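PDB 6MLY: bifunctional GH43-CE protein from Bacteroides eggerthii, which probably hydrolyses xylan-derived chains with a family 43 glycosidase module and also carries a carbohydrate esterase module. Local coordinates for residues P24-D29 against R307-G312; P56-N61 against T371-G376; Y42-T47 against V64-V69; A446-R451 against Y487-F492; D317-K322 against L330-N335. One frame throughout, in Å; residues are numbered along the deposited sequence.

In the fold
Contacts 2, 3, 4 and 5 are buried, while contact 1 is partly buried between two loops. Contact 3 stays within one four-stranded sheet of the family 43 module and rests on sulfur against an indole. Contact 2 joins strand 56-60 of that same sheet to strand 370-373 of the concanavalin A-like module, setting apolar groups round a guanidinium. Contact 4 bridges two sheets of this second module with hydrocarbon and sulfur round a phenyl ring. Contact 5, near its first strand, is the polar one, centred on a carboxylate. Contact 1 touches contact 2 through backbone oxygens that bind Gly376 and Arg373.

Contact 1 (P24-D29 against R307-G312); sequences PVIYAD and RGLIPG
A small apolar contact between two irregular loops, this one sets Leu309 against Ile26 and Ala28. The 24-29 loop leads toward strand 34-38, the first of the family 43 module, and the 307-312 loop belongs to the long connection from strand 275-282 to strand 333-335. A single methyl does the touching on one side: Leu309 CD2 lies 3.7 Å from Ala28 CB and 3.8 Å from Ile26 CG2. The same methyl also comes to 3.9 Å from Tyr27 O. Leu309 carries its CG anti to the carbonyl carbon (chi1 -48°), which sends the branch across to the other loop. An inverse gamma turn pivots on Tyr27, closed by a weak bond of 3.0 Å from Ala28 N to Ile26 O. That bend brings the side chains of Ile26 and Ala28 to the same methyl, while the tyrosine ring leads off elsewhere. Tyr27 O is also bonded to the backbone N of Gly376, and Ile26 packs on Trp66. With no hydrogen bond passing between the loops, the contact depends on the fit of methyl groups, while Tyr27 O and the Asp29 carboxylate bond to other parts of the chain.

Contact 2 (P56-N61 against T371-G376); sequences PIMKSN and TQRTIG
The guanidinium of Arg373 has the methyl of Met58 over one face and the ring of Pro56 at its edge. Met58 CE stands 4.2 Å above the guanidinium plane, displaced toward the rim, and its closest atom there is Arg373 NH1. Near the plane, Pro56 CG comes to 3.7 Å from Arg373 NH2, the proline ring crossing the end of the arginine at a slant. Both long side chains reach for the meeting: Arg373 is extended from CG to NE, and Met58 is stretched out as well, with chi2 and chi3 near 180° (-169° and -170°). Their backbones can therefore stay far apart, the nearest pair of CA atoms, those of Pro56 and Arg373, being 12.4 Å from each other. No hydrogen bond joins the two segments. The arginine's polar anchor is Asp29, whose backbone O accepts from NE; this bond helps to fix the group, and the methionine and proline then shield part of it from solvent. Strand 56-60 runs antiparallel between strands 41-45 and 66-71 in a four-stranded sheet, consistent with a blade of the family 43 beta-propeller. Strand 370-373 lies between strands 333-335 and 488-491 of a sheet mostly of the concanavalin A-like module, with strand 51-52 from the family 43 module at its edge, so the contact spans the boundary between the two modules.

Contact 3 (Y42-T47 against V64-V69); sequences YYMSST and VNWKLV
Met44 lays its sulfur over one face of the Trp66 indole. SD is 4.6 Å from the centroid of the six-membered ring of Trp66 and only 17° off the ring normal, a Met-aromatic contact. Met44 has its CG anti to the backbone N (chi1 166°), and bends at the next two torsions bring the sulfur round over the ring. Met44 CB meets the far end of the indole, 3.7 Å from Trp66 CZ3. Tyr42 CB adds an oblique contact at 4.2 Å from Trp66 CH2, while the backbone of Tyr43 sits at the ring edge near its plane. The two strands are not direct neighbours: strand 56-60 runs between them, and the axes of segments 42-45 and 66-69 approach to 9.0 Å, their directions 64° apart. Met58 and Ser60 of that middle strand touch Met44 and Trp66 respectively. Side chains meeting over an intervening strand in a strongly twisted, four-stranded antiparallel sheet fit a blade of the beta-propeller fold of family 43.

Contact 4 (A446-R451 against Y487-F492); sequences AECDFR and YRFALF
The core between the two sheets of the concanavalin A-like beta-sandwich is where Phe489 meets Ala446 and Cys448. The phenyl ring spans the gap from strand 488-491, with CG anti to the carbonyl carbon (chi1 -65°), and its far end does the touching. Phe489 CE1 is 3.6 Å from Ala446 O and also packs on the methyl of Ala446. Beside it, Cys448 SG lies 4.2 Å from Phe489 CZ. Measured to the ring centroid of Phe489 this sulfur is 5.1 Å away and 51° off the normal, a sulfur-aromatic contact that is oblique. All three residues are buried, and no hydrogen bond passes between the segments. Just past the contact, strand 441-449 ends in an Asx turn: Asp449 OD1 takes the backbone N of Arg451 from above the carboxylate plane, at 3.3 Å. The same oxygen forms a salt bridge with Arg451 NE at 2.7 Å, so the aspartate ties down both backbone and side chain as the chain leaves the sheet; Arg451 has a second acidic partner in Asp516. Phe489 is further packed by Cys379, Leu400 and Ile510. Strand 441-449 lies between strands 378-386 and 456-462 in one sheet, and strand 488-491 between strands 370-373 and 395-401 in the other.

Contact 5 (D317-K322 against L330-N335); sequences DDFNRK and LVWQWN
Asp317 OD2 is gripped by two donors, Trp332 NE1 from across the contact and Arg321 NH2 from its own loop. The indole N-H reaches the anti lone pair of Asp317 OD2, with NE1 at 3.0 Å and an angle of 147°. Arg321 comes end-on from the syn side, NH2 to OD2 and NH1 to OD1 of Asp317, each at 2.7 Å. OD1 also accepts from the backbone N of Phe319, closing an Asx turn in the loop that leads to strand 333-335 of the concanavalin A-like beta-sandwich. Held on both the syn and anti sides, the carboxylate cannot easily turn; its plane lies 31° from the indole. Were Asp317 an alanine, Arg321 would probably be left without this counter-charge, Trp332 NE1 without its acceptor, and the turn free to open. Asp317 CB lies 4.2 Å above the centre of the Phe319 ring. Phe319 CZ meets Trp332 CZ2 at 3.9 Å, the side chains crossing at about a right angle, and Phe508 packs edge-to-face with the indole.

Contact 1 (P24-D29 against R307-G312)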
# COMPACT_ATOMS: atom_id res chain seq x y z
N PRO A 24 8.35 3.08 18.57
CA PRO A 24 9.63 3.41 17.96
C PRO A 24 9.89 4.92 17.83
O PRO A 24 9.01 5.66 17.39
CB PRO A 24 9.52 2.81 16.55
CG PRO A 24 8.06 2.93 16.23
CD PRO A 24 7.37 2.68 17.55
N VAL A 25 11.12 5.33 18.19
CA VAL A 25 11.53 6.74 18.25
C VAL A 25 11.60 7.32 16.83
O VAL A 25 11.46 8.53 16.66
CB VAL A 25 12.87 6.91 18.99
CG1 VAL A 25 12.75 6.48 20.45
CG2 VAL A 25 14.01 6.18 18.30
N ILE A 26 11.87 6.45 15.85
CA ILE A 26 11.72 6.77 14.43
C ILE A 26 10.89 5.67 13.76
O ILE A 26 11.38 4.56 13.54
CB ILE A 26 13.09 6.93 13.73
CG1 ILE A 26 13.91 8.07 14.34
CG2 ILE A 26 12.90 7.10 12.22
CD1 ILE A 26 15.29 8.22 13.73
N TYR A 27 9.63 5.97 13.44
CA TYR A 27 8.79 5.03 12.71
C TYR A 27 9.04 5.20 11.21
O TYR A 27 8.20 5.73 10.48
CB TYR A 27 7.31 5.23 13.08
CG TYR A 27 6.47 3.98 13.04
CD1 TYR A 27 5.48 3.76 13.98
CD2 TYR A 27 6.68 2.99 12.08
CE1 TYR A 27 4.70 2.61 13.96
CE2 TYR A 27 5.91 1.84 12.05
CZ TYR A 27 4.91 1.65 12.99
OH TYR A 27 4.15 0.52 12.95
N ALA A 28 10.23 4.75 10.77
CA ALA A 28 10.65 4.87 9.37
C ALA A 28 11.96 4.10 9.16
O ALA A 28 12.66 3.76 10.12
CB ALA A 28 10.81 6.32 8.98
N ASP A 29 12.29 3.87 7.89
CA ASP A 29 13.38 3.01 7.46
C ASP A 29 14.71 3.75 7.66
O ASP A 29 15.14 4.52 6.80
CB ASP A 29 13.15 2.56 6.02
CG ASP A 29 14.08 1.47 5.52
OD1 ASP A 29 14.27 0.47 6.24
OD2 ASP A 29 14.59 1.63 4.40
N ARG A 307 8.05 15.19 18.03
CA ARG A 307 7.28 16.00 17.08
C ARG A 307 7.29 15.33 15.71
O ARG A 307 7.32 16.00 14.67
CB ARG A 307 7.84 17.43 16.96
CG ARG A 307 8.23 18.09 18.27
CD ARG A 307 8.61 19.55 18.04
NE ARG A 307 9.85 19.94 18.71
CZ ARG A 307 11.07 19.70 18.24
NH1 ARG A 307 11.23 18.95 17.16
NH2 ARG A 307 12.13 20.22 18.84
N GLY A 308 7.26 13.99 15.70
CA GLY A 308 7.04 13.20 14.49
C GLY A 308 8.27 13.15 13.61
O GLY A 308 9.37 13.24 14.10
N LEU A 309 8.06 13.00 12.30
CA LEU A 309 9.15 12.90 11.34
C LEU A 309 9.04 14.00 10.27
O LEU A 309 9.75 13.94 9.27
CB LEU A 309 9.12 11.52 10.68
CG LEU A 309 8.98 10.34 11.65
CD1 LEU A 309 7.52 9.92 11.78
CD2 LEU A 309 9.85 9.17 11.21
N ILE A 310 8.18 15.00 10.51
CA ILE A 310 8.02 16.12 9.61
C ILE A 310 8.44 17.39 10.35
O ILE A 310 7.86 17.70 11.39
CB ILE A 310 6.57 16.20 9.08
CG1 ILE A 310 6.12 14.88 8.45
CG2 ILE A 310 6.41 17.37 8.11
CD1 ILE A 310 4.66 14.85 8.03
N PRO A 311 9.44 18.11 9.82
CA PRO A 311 10.05 17.87 8.52
C PRO A 311 11.47 17.26 8.55
O PRO A 311 12.24 17.47 7.62
CB PRO A 311 10.08 19.29 7.93
CG PRO A 311 10.42 20.17 9.11
CD PRO A 311 9.86 19.44 10.31
N GLY A 312 11.78 16.48 9.59
CA GLY A 312 13.16 16.02 9.88
C GLY A 312 13.65 14.96 8.90
O GLY A 312 14.75 15.07 8.35

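Contact 2 (P56-N61 against T371-G376)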
# COMPACT_ATOMS: atom_id res chain seq x y z
N PRO A 56 23.26 8.78 4.90
CA PRO A 56 22.70 9.97 5.54
C PRO A 56 23.11 10.09 7.02
O PRO A 56 23.02 9.13 7.77
CB PRO A 56 21.18 9.77 5.44
CG PRO A 56 20.99 8.28 5.30
CD PRO A 56 22.23 7.76 4.60
N ILE A 57 23.54 11.30 7.40
CA ILE A 57 23.84 11.64 8.79
C ILE A 57 22.64 12.40 9.35
O ILE A 57 22.13 13.30 8.70
CB ILE A 57 25.14 12.46 8.92
CG1 ILE A 57 26.32 11.79 8.21
CG2 ILE A 57 25.46 12.75 10.38
CD1 ILE A 57 26.75 12.48 6.93
N MET A 58 22.23 12.02 10.57
CA MET A 58 21.09 12.61 11.27
C MET A 58 21.57 13.20 12.60
O MET A 58 22.37 12.58 13.29
CB MET A 58 20.02 11.56 11.55
CG MET A 58 19.38 11.00 10.31
SD MET A 58 17.92 10.00 10.69
CE MET A 58 17.61 9.28 9.08
N LYS A 59 21.03 14.37 12.95
CA LYS A 59 21.34 15.06 14.20
C LYS A 59 20.12 14.98 15.13
O LYS A 59 18.99 14.99 14.66
CB LYS A 59 21.72 16.51 13.89
CG LYS A 59 21.79 17.45 15.09
CD LYS A 59 22.03 18.90 14.70
CE LYS A 59 22.36 19.79 15.88
NZ LYS A 59 23.32 20.86 15.51
N SER A 60 20.38 14.92 16.44
CA SER A 60 19.34 15.05 17.47
C SER A 60 19.93 15.73 18.72
O SER A 60 21.14 15.80 18.86
CB SER A 60 18.72 13.72 17.82
OG SER A 60 17.61 13.88 18.70
N ASN A 61 19.05 16.23 19.59
CA ASN A 61 19.44 16.88 20.84
C ASN A 61 18.85 16.13 22.05
O ASN A 61 19.26 16.39 23.18
CB ASN A 61 19.03 18.36 20.84
CG ASN A 61 20.07 19.26 20.22
OD1 ASN A 61 21.20 19.36 20.71
ND2 ASN A 61 19.71 19.95 19.14
N THR A 371 12.71 10.41 -4.49
CA THR A 371 12.08 9.67 -3.39
C THR A 371 12.30 10.32 -2.01
O THR A 371 13.32 10.96 -1.76
CB THR A 371 12.61 8.24 -3.31
OG1 THR A 371 13.90 8.29 -2.69
CG2 THR A 371 12.72 7.56 -4.67
N GLN A 372 11.31 10.11 -1.13
CA GLN A 372 11.42 10.24 0.31
C GLN A 372 10.96 8.93 0.95
O GLN A 372 10.42 8.07 0.26
CB GLN A 372 10.58 11.41 0.83
CG GLN A 372 10.96 12.76 0.24
CD GLN A 372 10.41 13.92 1.03
OE1 GLN A 372 10.08 13.81 2.21
NE2 GLN A 372 10.34 15.08 0.39
N ARG A 373 11.18 8.78 2.26
CA ARG A 373 10.77 7.57 2.99
C ARG A 373 9.25 7.59 3.18
O ARG A 373 8.62 8.64 3.09
CB ARG A 373 11.51 7.49 4.34
CG ARG A 373 13.02 7.30 4.23
CD ARG A 373 13.72 7.37 5.58
NE ARG A 373 15.16 7.14 5.50
CZ ARG A 373 16.07 8.07 5.23
NH1 ARG A 373 15.74 9.35 5.21
NH2 ARG A 373 17.32 7.72 4.96
N THR A 374 8.65 6.41 3.39
CA THR A 374 7.32 6.32 3.96
C THR A 374 7.47 6.32 5.48
O THR A 374 8.51 5.95 6.00
CB THR A 374 6.58 5.07 3.48
OG1 THR A 374 7.39 3.92 3.73
CG2 THR A 374 6.21 5.13 2.01
N ILE A 375 6.42 6.76 6.19
CA ILE A 375 6.47 6.89 7.63
C ILE A 375 5.28 6.15 8.25
O ILE A 375 4.24 6.02 7.61
CB ILE A 375 6.52 8.37 8.04
CG1 ILE A 375 5.22 9.11 7.72
CG2 ILE A 375 7.73 9.05 7.41
CD1 ILE A 375 5.22 10.56 8.16
N GLY A 376 5.46 5.68 9.49
CA GLY A 376 4.42 5.01 10.25
C GLY A 376 3.88 5.89 11.38
O GLY A 376 4.49 6.90 11.72

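Contact 3 (Y42-T47 against V64-V69)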
# COMPACT_ATOMS: atom_id res chain seq x y z
N TYR A 42 23.60 14.70 19.55
CA TYR A 42 23.69 13.30 19.14
C TYR A 42 23.82 13.25 17.61
O TYR A 42 23.26 14.09 16.92
CB TYR A 42 22.47 12.51 19.61
CG TYR A 42 22.31 12.40 21.10
CD1 TYR A 42 21.53 13.31 21.80
CD2 TYR A 42 22.92 11.39 21.82
CE1 TYR A 42 21.37 13.22 23.17
CE2 TYR A 42 22.77 11.28 23.20
CZ TYR A 42 21.99 12.20 23.88
OH TYR A 42 21.82 12.11 25.23
N TYR A 43 24.57 12.27 17.11
CA TYR A 43 24.74 12.09 15.67
C TYR A 43 24.59 10.61 15.33
O TYR A 43 24.83 9.74 16.16
CB TYR A 43 26.09 12.62 15.21
CG TYR A 43 26.18 14.12 15.12
CD1 TYR A 43 25.46 14.81 14.15
CD2 TYR A 43 26.99 14.84 15.97
CE1 TYR A 43 25.53 16.19 14.05
CE2 TYR A 43 27.07 16.22 15.89
CZ TYR A 43 26.34 16.90 14.93
OH TYR A 43 26.42 18.26 14.84
N MET A 44 24.21 10.35 14.08
CA MET A 44 23.86 9.01 13.64
C MET A 44 23.96 8.93 12.11
O MET A 44 23.28 9.66 11.40
CB MET A 44 22.43 8.67 14.08
CG MET A 44 21.85 7.45 13.39
SD MET A 44 20.06 7.59 13.17
CE MET A 44 19.93 7.14 11.45
N SER A 45 24.84 8.03 11.64
CA SER A 45 24.91 7.61 10.24
C SER A 45 23.91 6.47 10.01
O SER A 45 23.28 5.98 10.95
CB SER A 45 26.32 7.22 9.85
OG SER A 45 26.72 6.03 10.51
N SER A 46 23.77 6.04 8.75
CA SER A 46 22.64 5.21 8.35
C SER A 46 22.90 4.56 6.99
O SER A 46 23.82 4.94 6.27
CB SER A 46 21.39 6.05 8.33
OG SER A 46 20.24 5.25 8.51
N THR A 47 22.08 3.55 6.66
CA THR A 47 22.14 2.84 5.38
C THR A 47 20.93 3.23 4.52
O THR A 47 19.78 3.22 4.99
CB THR A 47 22.20 1.33 5.59
OG1 THR A 47 23.35 0.99 6.37
CG2 THR A 47 22.27 0.55 4.29
N VAL A 64 15.26 11.77 20.49
CA VAL A 64 13.83 11.57 20.16
C VAL A 64 13.50 12.27 18.84
O VAL A 64 12.97 11.65 17.92
CB VAL A 64 12.92 12.07 21.30
CG1 VAL A 64 11.45 11.84 21.00
CG2 VAL A 64 13.28 11.46 22.64
N ASN A 65 13.82 13.56 18.76
CA ASN A 65 13.58 14.40 17.60
C ASN A 65 14.86 14.45 16.75
O ASN A 65 15.85 15.05 17.15
CB ASN A 65 13.10 15.78 18.03
CG ASN A 65 11.78 15.72 18.77
OD1 ASN A 65 10.81 15.13 18.29
ND2 ASN A 65 11.73 16.33 19.94
N TRP A 66 14.79 13.82 15.57
CA TRP A 66 15.90 13.65 14.65
C TRP A 66 15.70 14.56 13.43
O TRP A 66 14.59 15.01 13.17
CB TRP A 66 16.03 12.18 14.25
CG TRP A 66 16.43 11.30 15.39
CD1 TRP A 66 15.61 10.64 16.26
CD2 TRP A 66 17.78 11.01 15.82
NE1 TRP A 66 16.35 9.95 17.19
CE2 TRP A 66 17.68 10.16 16.94
CE3 TRP A 66 19.05 11.39 15.36
CZ2 TRP A 66 18.81 9.68 17.60
CZ3 TRP A 66 20.16 10.92 16.02
CH2 TRP A 66 20.04 10.08 17.12
N LYS A 67 16.78 14.82 12.69
CA LYS A 67 16.70 15.50 11.40
C LYS A 67 17.98 15.23 10.60
O LYS A 67 19.06 15.08 11.16
CB LYS A 67 16.44 17.00 11.58
CG LYS A 67 17.64 17.86 11.93
CD LYS A 67 17.35 19.35 11.85
CE LYS A 67 18.58 20.18 12.12
NZ LYS A 67 18.38 21.60 11.72
N LEU A 68 17.82 15.18 9.27
CA LEU A 68 18.92 14.99 8.33
C LEU A 68 19.70 16.30 8.20
O LEU A 68 19.11 17.38 8.06
CB LEU A 68 18.35 14.55 6.97
CG LEU A 68 17.77 13.14 6.94
CD1 LEU A 68 16.73 13.00 5.82
CD2 LEU A 68 18.87 12.11 6.79
N VAL A 69 21.04 16.20 8.23
CA VAL A 69 21.91 17.37 8.19
C VAL A 69 22.90 17.29 7.02
O VAL A 69 23.30 18.34 6.50
CB VAL A 69 22.63 17.56 9.54
CG1 VAL A 69 21.63 17.87 10.64
CG2 VAL A 69 23.49 16.36 9.92

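Contact 4 (A446-R451 against Y487-F492)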
# COMPACT_ATOMS: atom_id res chain seq x y z
N ALA A 446 -1.23 8.99 -2.59
CA ALA A 446 -0.91 7.61 -2.25
C ALA A 446 -0.92 7.47 -0.72
O ALA A 446 -0.16 8.13 -0.05
CB ALA A 446 0.44 7.24 -2.83
N GLU A 447 -1.82 6.62 -0.21
CA GLU A 447 -1.99 6.38 1.22
C GLU A 447 -1.26 5.09 1.61
O GLU A 447 -1.07 4.20 0.77
CB GLU A 447 -3.46 6.27 1.60
CG GLU A 447 -4.27 7.52 1.32
CD GLU A 447 -5.64 7.55 1.98
OE1 GLU A 447 -6.45 6.65 1.69
OE2 GLU A 447 -5.87 8.47 2.81
N CYS A 448 -0.86 5.01 2.88
CA CYS A 448 -0.16 3.86 3.46
C CYS A 448 -0.73 3.55 4.85
O CYS A 448 -0.76 4.42 5.72
CB CYS A 448 1.34 4.13 3.62
SG CYS A 448 2.24 4.29 2.05
N ASP A 449 -1.18 2.30 5.03
CA ASP A 449 -1.60 1.81 6.34
C ASP A 449 -0.64 0.69 6.75
O ASP A 449 -0.71 -0.43 6.22
CB ASP A 449 -3.06 1.33 6.35
CG ASP A 449 -3.61 1.14 7.76
OD1 ASP A 449 -3.00 1.68 8.70
OD2 ASP A 449 -4.65 0.46 7.91
N PHE A 450 0.27 1.03 7.67
CA PHE A 450 1.20 0.09 8.28
C PHE A 450 0.63 -0.39 9.63
O PHE A 450 1.13 -1.37 10.18
CB PHE A 450 2.58 0.72 8.42
CG PHE A 450 3.19 1.21 7.13
CD1 PHE A 450 3.66 0.32 6.17
CD2 PHE A 450 3.28 2.57 6.85
CE1 PHE A 450 4.21 0.77 4.98
CE2 PHE A 450 3.83 3.02 5.66
CZ PHE A 450 4.29 2.12 4.72
N ARG A 451 -0.41 0.28 10.14
CA ARG A 451 -1.05 -0.06 11.43
C ARG A 451 -1.15 -1.59 11.56
O ARG A 451 -1.86 -2.23 10.80
CB ARG A 451 -2.46 0.54 11.54
CG ARG A 451 -2.50 2.05 11.70
CD ARG A 451 -3.90 2.65 11.79
NE ARG A 451 -4.74 2.30 10.64
CZ ARG A 451 -5.56 3.14 10.02
NH1 ARG A 451 -5.69 4.38 10.44
NH2 ARG A 451 -6.22 2.73 8.95
N TYR A 487 9.46 0.93 1.58
CA TYR A 487 8.71 1.52 0.49
C TYR A 487 8.91 3.04 0.56
O TYR A 487 8.76 3.64 1.61
CB TYR A 487 7.23 1.12 0.55
CG TYR A 487 6.93 -0.19 -0.13
CD1 TYR A 487 7.51 -1.37 0.30
CD2 TYR A 487 6.06 -0.25 -1.21
CE1 TYR A 487 7.24 -2.58 -0.32
CE2 TYR A 487 5.78 -1.45 -1.84
CZ TYR A 487 6.37 -2.62 -1.40
OH TYR A 487 6.10 -3.80 -2.02
N ARG A 488 9.26 3.62 -0.59
CA ARG A 488 9.44 5.05 -0.71
C ARG A 488 8.36 5.63 -1.64
O ARG A 488 7.92 4.98 -2.58
CB ARG A 488 10.85 5.34 -1.25
CG ARG A 488 11.97 5.09 -0.25
CD ARG A 488 13.33 5.46 -0.82
NE ARG A 488 14.37 5.55 0.19
CZ ARG A 488 14.78 6.69 0.76
NH1 ARG A 488 14.31 7.85 0.35
NH2 ARG A 488 15.67 6.65 1.74
N PHE A 489 7.93 6.86 -1.32
CA PHE A 489 7.24 7.71 -2.27
C PHE A 489 8.22 8.03 -3.40
O PHE A 489 9.42 8.15 -3.17
CB PHE A 489 6.71 8.97 -1.59
CG PHE A 489 5.64 8.70 -0.56
CD1 PHE A 489 4.41 8.19 -0.94
CD2 PHE A 489 5.86 8.95 0.78
CE1 PHE A 489 3.42 7.94 0.00
CE2 PHE A 489 4.87 8.70 1.73
CZ PHE A 489 3.66 8.19 1.34
N ALA A 490 7.70 8.16 -4.63
CA ALA A 490 8.54 8.26 -5.82
C ALA A 490 7.85 9.13 -6.88
O ALA A 490 6.76 8.79 -7.35
CB ALA A 490 8.82 6.88 -6.35
N LEU A 491 8.49 10.26 -7.23
CA LEU A 491 8.12 11.04 -8.41
C LEU A 491 8.86 10.41 -9.60
O LEU A 491 10.07 10.21 -9.52
CB LEU A 491 8.52 12.51 -8.26
CG LEU A 491 8.11 13.25 -6.98
CD1 LEU A 491 7.65 14.67 -7.30
CD2 LEU A 491 7.03 12.53 -6.21
N PHE A 492 8.14 10.12 -10.69
CA PHE A 492 8.75 9.49 -11.87
C PHE A 492 8.18 10.11 -13.16
O PHE A 492 7.20 10.83 -13.12
CB PHE A 492 8.55 7.97 -11.83
CG PHE A 492 7.13 7.50 -11.97
CD1 PHE A 492 6.31 7.33 -10.86
CD2 PHE A 492 6.60 7.18 -13.22
CE1 PHE A 492 5.01 6.88 -11.00
CE2 PHE A 492 5.30 6.73 -13.36
CZ PHE A 492 4.50 6.58 -12.24

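Contact 5 (D317-K322 against L330-N335)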
# COMPACT_ATOMS: atom_id res chain seq x y z
N ASP A 317 7.55 19.74 -0.28
CA ASP A 317 8.39 20.63 -1.09
C ASP A 317 7.51 21.35 -2.11
O ASP A 317 6.91 20.72 -2.97
CB ASP A 317 9.51 19.87 -1.80
CG ASP A 317 10.75 20.71 -2.11
OD1 ASP A 317 10.68 21.95 -1.99
OD2 ASP A 317 11.78 20.11 -2.46
N ASP A 318 7.48 22.69 -2.01
CA ASP A 318 6.72 23.54 -2.92
C ASP A 318 7.53 23.79 -4.21
O ASP A 318 7.03 24.42 -5.15
CB ASP A 318 6.31 24.85 -2.24
CG ASP A 318 7.47 25.74 -1.79
OD1 ASP A 318 8.62 25.28 -1.86
OD2 ASP A 318 7.20 26.89 -1.38
N PHE A 319 8.78 23.30 -4.22
CA PHE A 319 9.73 23.43 -5.33
C PHE A 319 9.98 24.91 -5.65
O PHE A 319 10.23 25.28 -6.80
CB PHE A 319 9.27 22.60 -6.53
CG PHE A 319 9.34 21.11 -6.30
CD1 PHE A 319 10.56 20.49 -6.03
CD2 PHE A 319 8.21 20.32 -6.34
CE1 PHE A 319 10.63 19.13 -5.81
CE2 PHE A 319 8.28 18.95 -6.12
CZ PHE A 319 9.49 18.36 -5.86
N ASN A 320 9.93 25.74 -4.60
CA ASN A 320 10.30 27.15 -4.62
C ASN A 320 11.61 27.31 -3.85
O ASN A 320 11.73 26.79 -2.74
CB ASN A 320 9.26 28.04 -3.94
CG ASN A 320 8.44 28.87 -4.90
OD1 ASN A 320 8.97 29.42 -5.87
ND2 ASN A 320 7.16 29.00 -4.60
N ARG A 321 12.54 28.07 -4.43
CA ARG A 321 13.86 28.24 -3.90
C ARG A 321 14.17 29.74 -3.82
O ARG A 321 13.98 30.47 -4.80
CB ARG A 321 14.87 27.48 -4.77
CG ARG A 321 14.62 25.98 -4.86
CD ARG A 321 14.66 25.28 -3.51
NE ARG A 321 14.54 23.83 -3.64
CZ ARG A 321 13.41 23.13 -3.51
NH1 ARG A 321 12.28 23.74 -3.17
NH2 ARG A 321 13.41 21.83 -3.74
N LYS A 322 14.62 30.18 -2.63
CA LYS A 322 15.21 31.50 -2.40
C LYS A 322 16.64 31.50 -2.96
O LYS A 322 17.11 30.49 -3.49
CB LYS A 322 15.21 31.83 -0.90
CG LYS A 322 16.19 31.03 -0.05
CD LYS A 322 17.08 31.87 0.86
CE LYS A 322 18.23 31.08 1.45
NZ LYS A 322 19.30 31.96 1.97
N LEU A 330 17.41 17.67 2.04
CA LEU A 330 18.14 16.43 2.33
C LEU A 330 17.17 15.24 2.34
O LEU A 330 17.58 14.11 2.04
CB LEU A 330 18.87 16.59 3.67
CG LEU A 330 19.96 17.65 3.69
CD1 LEU A 330 20.22 18.13 5.11
CD2 LEU A 330 21.25 17.13 3.06
N VAL A 331 15.90 15.51 2.66
CA VAL A 331 14.85 14.48 2.71
C VAL A 331 14.78 13.72 1.38
O VAL A 331 14.31 12.57 1.36
CB VAL A 331 13.47 15.07 3.08
CG1 VAL A 331 13.46 15.69 4.47
CG2 VAL A 331 12.99 16.07 2.04
N TRP A 332 15.23 14.36 0.29
CA TRP A 332 15.23 13.79 -1.05
C TRP A 332 16.47 12.93 -1.28
O TRP A 332 17.59 13.33 -0.93
CB TRP A 332 15.14 14.89 -2.11
CG TRP A 332 13.82 15.60 -2.19
CD1 TRP A 332 13.58 16.91 -1.88
CD2 TRP A 332 12.57 15.05 -2.62
NE1 TRP A 332 12.26 17.21 -2.09
CE2 TRP A 332 11.62 16.10 -2.55
CE3 TRP A 332 12.15 13.79 -3.06
CZ2 TRP A 332 10.28 15.91 -2.90
CZ3 TRP A 332 10.82 13.61 -3.41
CH2 TRP A 332 9.91 14.66 -3.32
N GLN A 333 16.25 11.75 -1.88
CA GLN A 333 17.31 10.89 -2.43
C GLN A 333 16.77 10.24 -3.72
O GLN A 333 15.64 9.74 -3.74
CB GLN A 333 17.74 9.80 -1.43
CG GLN A 333 17.85 10.24 0.02
CD GLN A 333 18.35 9.15 0.93
OE1 GLN A 333 18.90 8.14 0.48
NE2 GLN A 333 18.19 9.33 2.24
N TRP A 334 17.59 10.24 -4.78
CA TRP A 334 17.26 9.58 -6.05
C TRP A 334 17.41 8.06 -5.91
O TRP A 334 18.08 7.57 -5.01
CB TRP A 334 18.15 10.10 -7.18
CG TRP A 334 18.15 11.58 -7.37
CD1 TRP A 334 19.01 12.48 -6.80
CD2 TRP A 334 17.28 12.35 -8.21
NE1 TRP A 334 18.72 13.75 -7.22
CE2 TRP A 334 17.66 13.70 -8.09
CE3 TRP A 334 16.21 12.02 -9.06
CZ2 TRP A 334 17.01 14.72 -8.78
CZ3 TRP A 334 15.58 13.04 -9.74
CH2 TRP A 334 15.97 14.37 -9.60
N ASN A 335 16.77 7.34 -6.83
CA ASN A 335 16.98 5.91 -7.02
C ASN A 335 18.16 5.73 -7.99
O ASN A 335 18.04 6.06 -9.17
CB ASN A 335 15.72 5.22 -7.56
CG ASN A 335 15.93 3.77 -7.93
OD1 ASN A 335 16.69 3.05 -7.28
ND2 ASN A 335 15.23 3.32 -8.96